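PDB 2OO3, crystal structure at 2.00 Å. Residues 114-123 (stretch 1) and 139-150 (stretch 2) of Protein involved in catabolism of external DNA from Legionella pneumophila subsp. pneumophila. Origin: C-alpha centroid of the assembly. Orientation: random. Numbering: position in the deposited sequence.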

# COMPACT_ATOMS: atom_id res chain seq x y z
N ASP A 114 4.12 -1.67 -19.04
CA ASP A 114 3.40 -2.35 -17.96
C ASP A 114 1.92 -2.14 -18.17
O ASP A 114 1.52 -1.37 -19.06
CB ASP A 114 3.86 -1.81 -16.59
CG ASP A 114 5.34 -2.06 -16.34
OD1 ASP A 114 5.83 -3.17 -16.70
OD2 ASP A 114 6.05 -1.16 -15.78
N ARG A 115 1.10 -2.80 -17.38
CA ARG A 115 -0.35 -2.58 -17.50
C ARG A 115 -0.94 -2.38 -16.13
O ARG A 115 -0.79 -3.27 -15.27
CB ARG A 115 -1.03 -3.77 -18.17
CG ARG A 115 -2.51 -3.61 -18.33
CD ARG A 115 -3.09 -4.62 -19.33
NE ARG A 115 -2.81 -5.98 -18.90
CZ ARG A 115 -3.69 -6.80 -18.32
NH1 ARG A 115 -4.94 -6.41 -18.09
NH2 ARG A 115 -3.30 -8.03 -17.98
N LEU A 116 -1.59 -1.23 -15.94
CA LEU A 116 -2.21 -0.90 -14.64
C LEU A 116 -3.70 -1.12 -14.75
O LEU A 116 -4.36 -0.66 -15.69
CB LEU A 116 -1.96 0.56 -14.23
CG LEU A 116 -0.52 1.02 -13.91
CD1 LEU A 116 0.32 1.18 -15.18
CD2 LEU A 116 -0.55 2.32 -13.09
N TYR A 117 -4.25 -1.79 -13.76
CA TYR A 117 -5.65 -2.02 -13.72
C TYR A 117 -6.16 -1.55 -12.34
O TYR A 117 -5.82 -2.13 -11.29
CB TYR A 117 -5.88 -3.51 -13.92
CG TYR A 117 -7.29 -3.87 -14.24
CD1 TYR A 117 -7.63 -4.32 -15.53
CD2 TYR A 117 -8.29 -3.80 -13.27
CE1 TYR A 117 -8.93 -4.69 -15.82
CE2 TYR A 117 -9.59 -4.17 -13.56
CZ TYR A 117 -9.89 -4.61 -14.83
OH TYR A 117 -11.15 -5.00 -15.11
N LEU A 118 -6.98 -0.51 -12.35
CA LEU A 118 -7.39 0.14 -11.12
C LEU A 118 -8.89 -0.04 -10.91
O LEU A 118 -9.67 0.27 -11.81
CB LEU A 118 -7.08 1.64 -11.18
CG LEU A 118 -5.63 2.02 -11.56
CD1 LEU A 118 -5.45 3.54 -11.77
CD2 LEU A 118 -4.58 1.43 -10.52
N CYS A 119 -9.28 -0.51 -9.73
CA CYS A 119 -10.70 -0.79 -9.46
C CYS A 119 -11.20 0.14 -8.37
O CYS A 119 -10.52 0.30 -7.35
CB CYS A 119 -10.92 -2.23 -8.97
SG CYS A 119 -10.36 -3.54 -10.13
N GLU A 120 -12.38 0.69 -8.56
CA GLU A 120 -13.00 1.48 -7.51
C GLU A 120 -14.51 1.30 -7.52
O GLU A 120 -15.16 1.53 -8.54
CB GLU A 120 -12.62 2.98 -7.63
CG GLU A 120 -13.37 3.92 -6.64
CD GLU A 120 -13.26 3.47 -5.16
OE1 GLU A 120 -12.17 2.99 -4.72
OE2 GLU A 120 -14.28 3.60 -4.44
N LEU A 121 -15.07 0.97 -6.37
CA LEU A 121 -16.50 0.71 -6.25
C LEU A 121 -17.38 1.98 -6.12
O LEU A 121 -18.48 2.04 -6.67
CB LEU A 121 -16.71 -0.22 -5.05
CG LEU A 121 -17.98 -1.04 -4.92
CD1 LEU A 121 -18.11 -1.99 -6.06
CD2 LEU A 121 -17.98 -1.76 -3.60
N HIS A 122 -16.91 2.99 -5.40
CA HIS A 122 -17.73 4.19 -5.19
C HIS A 122 -17.77 5.10 -6.44
O HIS A 122 -16.72 5.46 -6.99
CB HIS A 122 -17.25 4.98 -3.95
CG HIS A 122 -18.16 6.11 -3.58
ND1 HIS A 122 -18.74 6.22 -2.33
CD2 HIS A 122 -18.62 7.17 -4.29
CE1 HIS A 122 -19.51 7.29 -2.30
NE2 HIS A 122 -19.46 7.88 -3.48
N PRO A 123 -18.99 5.46 -6.89
CA PRO A 123 -19.14 6.24 -8.12
C PRO A 123 -18.49 7.62 -8.11
O PRO A 123 -17.95 8.03 -9.13
CB PRO A 123 -20.65 6.32 -8.32
CG PRO A 123 -21.24 6.06 -6.99
CD PRO A 123 -20.31 5.12 -6.31
N VAL A 139 -3.20 2.68 -18.55
CA VAL A 139 -3.98 2.70 -17.33
C VAL A 139 -5.46 2.38 -17.59
O VAL A 139 -6.15 3.13 -18.27
CB VAL A 139 -3.87 4.07 -16.59
CG1 VAL A 139 -4.69 4.05 -15.28
CG2 VAL A 139 -2.42 4.42 -16.28
N TYR A 140 -5.93 1.26 -17.05
CA TYR A 140 -7.34 0.88 -17.18
C TYR A 140 -8.08 1.10 -15.88
O TYR A 140 -7.80 0.42 -14.88
CB TYR A 140 -7.46 -0.58 -17.60
CG TYR A 140 -6.88 -0.79 -18.98
CD1 TYR A 140 -7.71 -0.68 -20.12
CD2 TYR A 140 -5.52 -1.05 -19.16
CE1 TYR A 140 -7.18 -0.83 -21.40
CE2 TYR A 140 -4.98 -1.22 -20.46
CZ TYR A 140 -5.82 -1.12 -21.56
OH TYR A 140 -5.29 -1.29 -22.83
N VAL A 141 -9.02 2.03 -15.88
CA VAL A 141 -9.79 2.35 -14.67
C VAL A 141 -11.16 1.70 -14.76
O VAL A 141 -11.87 1.91 -15.75
CB VAL A 141 -9.97 3.87 -14.55
CG1 VAL A 141 -10.75 4.24 -13.26
CG2 VAL A 141 -8.62 4.57 -14.58
N ASN A 142 -11.52 0.92 -13.73
CA ASN A 142 -12.75 0.13 -13.71
C ASN A 142 -13.66 0.36 -12.50
O ASN A 142 -13.20 0.33 -11.36
CB ASN A 142 -12.40 -1.33 -13.83
CG ASN A 142 -11.68 -1.63 -15.12
OD1 ASN A 142 -12.30 -1.98 -16.13
ND2 ASN A 142 -10.35 -1.47 -15.11
N HIS A 143 -14.93 0.62 -12.76
CA HIS A 143 -15.92 0.83 -11.71
C HIS A 143 -16.51 -0.54 -11.36
O HIS A 143 -17.44 -1.03 -11.99
CB HIS A 143 -17.01 1.82 -12.19
CG HIS A 143 -17.99 2.19 -11.13
ND1 HIS A 143 -19.23 2.73 -11.42
CD2 HIS A 143 -17.93 2.11 -9.78
CE1 HIS A 143 -19.88 2.97 -10.30
NE2 HIS A 143 -19.12 2.57 -9.29
N THR A 144 -15.91 -1.17 -10.35
CA THR A 144 -16.16 -2.56 -10.08
C THR A 144 -15.68 -2.93 -8.69
O THR A 144 -14.83 -2.24 -8.10
CB THR A 144 -15.54 -3.47 -11.17
OG1 THR A 144 -16.13 -4.77 -11.11
CG2 THR A 144 -13.98 -3.54 -11.08
N ASP A 145 -16.25 -4.00 -8.14
CA ASP A 145 -15.74 -4.59 -6.93
C ASP A 145 -14.38 -5.20 -7.21
O ASP A 145 -14.30 -6.31 -7.77
CB ASP A 145 -16.69 -5.69 -6.45
CG ASP A 145 -16.36 -6.16 -5.05
OD1 ASP A 145 -15.18 -6.12 -4.66
OD2 ASP A 145 -17.31 -6.55 -4.34
N GLY A 146 -13.31 -4.51 -6.81
CA GLY A 146 -11.94 -5.02 -7.06
C GLY A 146 -11.64 -6.40 -6.50
O GLY A 146 -10.95 -7.18 -7.11
N VAL A 147 -12.17 -6.70 -5.31
CA VAL A 147 -11.93 -7.97 -4.64
C VAL A 147 -12.49 -9.14 -5.48
O VAL A 147 -11.84 -10.18 -5.62
CB VAL A 147 -12.48 -7.94 -3.18
CG1 VAL A 147 -12.32 -9.31 -2.48
CG2 VAL A 147 -11.72 -6.86 -2.37
N SER A 148 -13.68 -8.94 -6.06
CA SER A 148 -14.29 -9.89 -6.97
C SER A 148 -13.47 -10.03 -8.26
O SER A 148 -13.42 -11.11 -8.82
CB SER A 148 -15.77 -9.52 -7.25
OG SER A 148 -15.89 -8.49 -8.23
N LYS A 149 -12.78 -8.98 -8.68
CA LYS A 149 -11.96 -9.02 -9.90
C LYS A 149 -10.70 -9.87 -9.83
O LYS A 149 -10.20 -10.31 -10.89
CB LYS A 149 -11.54 -7.61 -10.35
CG LYS A 149 -12.55 -6.92 -11.21
CD LYS A 149 -12.71 -7.62 -12.54
CE LYS A 149 -13.75 -6.95 -13.41
NZ LYS A 149 -13.99 -7.80 -14.61
N LEU A 150 -10.17 -10.07 -8.63
CA LEU A 150 -9.02 -10.95 -8.45
C LEU A 150 -9.18 -12.27 -9.23
O LEU A 150 -8.28 -12.70 -9.96
CB LEU A 150 -8.78 -11.22 -6.96
CG LEU A 150 -8.21 -10.07 -6.13
CD1 LEU A 150 -8.06 -10.48 -4.68
CD2 LEU A 150 -6.84 -9.64 -6.69

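The two stretches pair through parallel β-strands, joined by a ladder of backbone hydrogen bonds and then by side-chain contacts where the chains leave the sheet. The strand axes approach to 4.7 Å at an angle of 16°, and 811 Å² is buried between the stretches as a whole.

The ladder has the alternation expected of parallel strands, in which a residue of one strand bonds to two residues of the other that flank its partner. Tyr140 N donates to Leu116 O (2.8 Å) and Tyr140 O accepts from Leu118 N (2.8 Å), so Tyr140 brackets Tyr117. Asn142 repeats the pattern around Cys119: Asn142 N donates to Leu118 O at 2.7 Å, and Asn142 O accepts from Glu120 N at 2.9 Å. The ladder then loosens, for the bond from Thr144 N to Glu120 O is weak at 3.3 Å. CA-H...O contacts supplement it, such as Cys119 CA to Asn142 O at 3.3 Å.

Because successive side chains alternate, the sheet has two distinct faces. Leu116, Leu118, Val139 and Val141 share one. β-Branched valine is well suited to extended backbone, and leucine reaches across to it: Leu118 CD1 lies 3.6 Å from Val139 CG1 and 4.4 Å from Val141 CG2. Both leucines are buried.

The other face carries Tyr117, Cys119, Tyr140 and Asn142 and is more mixed. Asn142 places its amide nitrogen, ND2, over one face of the Tyr117 ring, 3.2 Å from Tyr117 CZ, so the flat aromatic surface packs against a polar group. Farther out, Tyr117 OH is 3.7 Å from Lys149 CE, part of the lysine's long aliphatic chain. Cys119 is compact enough to lie beneath the turn into the helix: its CB is 3.5 Å from Gly146 CA, and its SG is 3.7 Å from Thr144 CG2. Glycine suits this position, since a CB there would point toward stretch 1 and come only 3.1 Å from Cys119 CB. Asp145, at the N-cap, accepts weak bonds through OD1 from Val147 N (3.1 Å) and Ser148 N (3.5 Å), helping to start the helix beside the sheet.

Beyond the ladder, His143 supplies a side-chain clasp. The CB of His143 leaves sideways, but the ring end comes nearer, and His143 NE2 donates to Leu121 O at 2.7 Å. Imidazole offers a donor at the far end of its ring, and Glu120 O also lies at the ring edge, 3.1 Å from His143 CD2. Leu121, though exposed, extends CD1 to 3.4 Å from Asp145 N, covering the turn.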